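Local coordinates for ferritin heavy chain (Trichoplusia ni, PDB 1Z6O), which stores iron, oxidising ferrous iron through its ferroxidase activity for deposition as ferric hydroxide inside a shell built with the light chain, at the interface of chains C and A and the interface of chains C and B. Numbering follows the deposited sequence. Chains: chain A/B, Ferritin heavy chain; chain C, Ferritin light chain.

Contact 1: the interface of chains C and A. Residues chain C 187-188, 191-192; chain A 53, 175-177.
A:Ala176, in the first turn of the heavy chain's short C-terminal helix 175-186, sets its methyl against the end of the light chain's helix 157-190. Both subunits have the ferritin fold, a four-helix bundle followed by a short fifth helix, and here the fourth helix of one chain meets the fifth of the other. The methyl A:Ala176 CB lies 3.4 Å from the backbone oxygen O of C:Lys187 and 3.8 Å from CB of C:Ala191, the residue that opens the 3-10 helix 191-194.

C:Phe188 closes a further side. With CG turned beside its backbone N (chi1 -64°), the ring points at the heavy-chain helix start and presents an edge, with the carbonyl carbon of A:Ala176 lying in the ring plane. CD2 of C:Phe188 meets A:Ala176 CB at 3.8 Å, while CE2 reaches CA of A:Leu177 at 3.9 Å. A serine at C:Phe188 would remove this edge, and the methyl of A:Ala176 and the backbone of A:Leu177 would probably lose their aromatic neighbour, opening a gap beside the helix start.

C:Lys187 extends from the same turn towards A:Arg53, which approaches from the opposite direction. Its methylene CD comes within 3.7 Å of the guanidinium nitrogen NH2 of A:Arg53, and NZ stands over the rim of one guanidinium face. The like charges would probably repel mildly, and the methylene chain rather than the ammonium group makes the nearer approach.

At the other end, the amide of C:Asn192 faces the helix's first nitrogens. ND2 of C:Asn192 lies 3.0 Å from N of the poorly ordered A:Glu175, a pairing of two donors as modelled; a flipped amide, placing its oxygen there, may be the better reading, though the disorder lends either little weight. A water 3.1 Å from N of A:Ala176 links that nitrogen to the same amide.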
# COMPACT_ATOMS: atom_id res chain seq x y z
N LYS C 187 -47.81 14.52 27.46
CA LYS C 187 -48.40 15.30 26.38
C LYS C 187 -49.19 14.43 25.41
O LYS C 187 -50.25 14.85 24.93
CB LYS C 187 -47.32 16.08 25.63
CG LYS C 187 -46.68 17.16 26.50
CD LYS C 187 -45.56 17.91 25.77
CE LYS C 187 -44.89 18.94 26.69
NZ LYS C 187 -43.94 19.81 25.92
N PHE C 188 -48.70 13.23 25.11
CA PHE C 188 -49.41 12.33 24.19
C PHE C 188 -50.76 11.98 24.79
O PHE C 188 -51.76 11.81 24.08
CB PHE C 188 -48.65 11.01 24.00
CG PHE C 188 -47.30 11.15 23.33
CD1 PHE C 188 -46.28 10.25 23.63
CD2 PHE C 188 -47.06 12.15 22.39
CE1 PHE C 188 -45.04 10.34 22.99
CE2 PHE C 188 -45.82 12.25 21.74
CZ PHE C 188 -44.81 11.34 22.05
N ALA C 191 -52.87 16.00 25.14
CA ALA C 191 -53.18 16.83 23.97
C ALA C 191 -54.25 16.21 23.08
O ALA C 191 -54.31 14.99 22.91
CB ALA C 191 -51.92 17.11 23.17
N ASN C 192 -55.11 17.07 22.52
CA ASN C 192 -56.17 16.62 21.61
C ASN C 192 -56.93 15.43 22.18
O ASN C 192 -57.18 14.44 21.48
CB ASN C 192 -55.55 16.28 20.26
CG ASN C 192 -54.80 17.46 19.65
OD1 ASN C 192 -55.41 18.43 19.20
ND2 ASN C 192 -53.48 17.40 19.67
N ARG A 53 -37.83 19.59 24.19
CA ARG A 53 -37.77 19.58 22.73
C ARG A 53 -36.31 19.90 22.39
O ARG A 53 -35.97 21.04 22.05
CB ARG A 53 -38.72 20.64 22.16
CG ARG A 53 -40.20 20.36 22.44
CD ARG A 53 -40.65 19.07 21.74
NE ARG A 53 -42.09 18.82 21.89
CZ ARG A 53 -42.61 17.69 22.36
NH1 ARG A 53 -41.81 16.69 22.72
NH2 ARG A 53 -43.92 17.53 22.44
N GLU A 175 -51.04 17.98 18.02
CA GLU A 175 -50.11 18.86 18.71
C GLU A 175 -48.92 18.14 19.35
O GLU A 175 -47.78 18.53 19.13
CB GLU A 175 -50.88 19.67 19.76
CG GLU A 175 -50.00 20.48 20.69
CD GLU A 175 -50.83 21.21 21.75
OE1 GLU A 175 -50.30 21.45 22.86
OE2 GLU A 175 -52.00 21.55 21.46
N ALA A 176 -49.17 17.09 20.12
CA ALA A 176 -48.08 16.40 20.80
C ALA A 176 -47.22 15.52 19.92
O ALA A 176 -46.00 15.62 19.93
CB ALA A 176 -48.63 15.58 21.98
N LEU A 177 -47.86 14.63 19.15
CA LEU A 177 -47.09 13.73 18.31
C LEU A 177 -46.46 14.49 17.14
O LEU A 177 -45.33 14.20 16.75
CB LEU A 177 -47.97 12.59 17.79
CG LEU A 177 -47.26 11.53 16.94
CD1 LEU A 177 -46.03 10.98 17.68
CD2 LEU A 177 -48.27 10.42 16.63
O HOH W 1 -51.90 15.63 20.49

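Contact 2: the interface of chains C and B. Residues chain C 61, 118-119; chain B 84, 86-89.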
# COMPACT_ATOMS: atom_id res chain seq x y z
N TYR C 61 -40.89 -7.90 30.94
CA TYR C 61 -42.30 -7.59 30.74
C TYR C 61 -42.56 -6.86 29.42
O TYR C 61 -43.51 -7.19 28.70
CB TYR C 61 -42.83 -6.74 31.89
CG TYR C 61 -44.31 -6.43 31.75
CD1 TYR C 61 -45.27 -7.42 31.94
CD2 TYR C 61 -44.74 -5.15 31.40
CE1 TYR C 61 -46.63 -7.16 31.79
CE2 TYR C 61 -46.11 -4.87 31.24
CZ TYR C 61 -47.04 -5.88 31.44
OH TYR C 61 -48.37 -5.62 31.29
N ALA C 118 -43.26 -5.05 38.03
CA ALA C 118 -42.82 -4.97 36.64
C ALA C 118 -43.95 -4.81 35.62
O ALA C 118 -43.72 -4.29 34.53
CB ALA C 118 -41.99 -6.22 36.30
N GLU C 119 -45.16 -5.25 35.97
CA GLU C 119 -46.29 -5.14 35.04
C GLU C 119 -46.89 -3.74 35.10
O GLU C 119 -47.71 -3.45 35.97
CB GLU C 119 -47.37 -6.18 35.38
CG GLU C 119 -46.86 -7.62 35.46
CD GLU C 119 -46.32 -8.00 36.84
OE1 GLU C 119 -46.18 -7.12 37.72
OE2 GLU C 119 -46.02 -9.20 37.06
N LEU B 84 -45.39 -15.00 30.36
CA LEU B 84 -45.01 -13.80 31.09
C LEU B 84 -45.73 -12.52 30.66
O LEU B 84 -45.14 -11.44 30.63
CB LEU B 84 -43.48 -13.60 31.05
CG LEU B 84 -42.70 -14.78 31.68
CD1 LEU B 84 -41.20 -14.49 31.65
CD2 LEU B 84 -43.18 -15.00 33.13
N ASN B 86 -48.09 -11.76 32.41
CA ASN B 86 -48.38 -11.40 33.80
C ASN B 86 -47.52 -12.31 34.69
O ASN B 86 -46.79 -13.16 34.18
CB ASN B 86 -49.87 -11.55 34.13
CG ASN B 86 -50.41 -12.91 33.78
OD1 ASN B 86 -50.90 -13.13 32.67
ND2 ASN B 86 -50.32 -13.84 34.73
N ASP B 87 -47.57 -12.12 36.01
CA ASP B 87 -46.77 -12.94 36.94
C ASP B 87 -45.28 -12.77 36.71
O ASP B 87 -44.50 -13.73 36.84
CB ASP B 87 -47.11 -14.42 36.78
CG ASP B 87 -48.56 -14.71 37.07
OD1 ASP B 87 -49.18 -15.48 36.30
OD2 ASP B 87 -49.08 -14.16 38.06
N VAL B 88 -44.87 -11.56 36.37
CA VAL B 88 -43.46 -11.31 36.14
C VAL B 88 -42.79 -10.86 37.44
O VAL B 88 -41.69 -11.31 37.76
CB VAL B 88 -43.26 -10.22 35.05
CG1 VAL B 88 -41.78 -9.92 34.88
CG2 VAL B 88 -43.85 -10.71 33.71
N SER B 89 -43.46 -10.00 38.20
CA SER B 89 -42.89 -9.48 39.45
C SER B 89 -42.51 -10.57 40.43
O SER B 89 -41.51 -10.46 41.13
CB SER B 89 -43.88 -8.52 40.12
OG SER B 89 -44.13 -7.39 39.31
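The long connection between the second and third helices of the ferritin bundle supplies most of this contact on both sides: residues 84-89 of chain B lie near its start, and C:Ala118 and C:Glu119 shortly before helix 122-148 of the light chain, joined by C:Tyr61, the last residue of helix 37-61. The carboxylate of C:Glu119 sits at the beginning of the 3-10 helix 89-91 in the manner of an N-terminal cap supplied by a neighbouring subunit. Its OE2 accepts from two backbone nitrogens. N of B:Val88, at 2.7 Å, lies nearly along the C-O axis of OE2, though the bond is bent at the hydrogen (140°), whereas N of B:Ser89, at 2.9 Å, comes from above the carboxylate plane with a nearly straight bond (170° at H).

The other oxygen, OE1 of C:Glu119, takes a 2.6 Å hydrogen bond from the hydroxyl OG of B:Ser89 on its syn side, tilted from the plane. That hydroxyl also accepts from the backbone N of C:Ala118 at 2.8 Å, so it relays between the light-chain backbone and the acid beside it. Three donors thus grip the carboxylate and fix its rotation, and the backbone N-H groups at the helix start would probably stabilise its negative charge. A bend at chi2 (86°) turns the acid towards chain B.

Beside the polar bonds, B:Val88 divides its methyls. CG1 meets CB of C:Ala118, and CG2 lies 4.0 Å from CD1 of C:Tyr61, the two side chains crossing at about a right angle. The tyrosine ring is backed on one face by CA of C:Glu119, which stands 3.6 Å above its centre and probably limits its movement. The contact pins a heavy-chain loop to a light-chain loop and so helps join the two subunit types in the ferritin shell.

The centres of contact 1 and contact 2 lie about 29 Å apart, and chain C is their common member. It uses different elements in each: the end of helix 157-190 with the 3-10 helix 191-194 in contact 1, and the end of helix 37-61 with a loop in contact 2. The heavy-chain partners are separate copies, engaged through the C-terminal helix and a residue just before helix 54-80 in one case and the inter-helix loop in the other. One light chain therefore bridges two heavy chains through unlike surfaces, as suits a shell of twelve chains of each type.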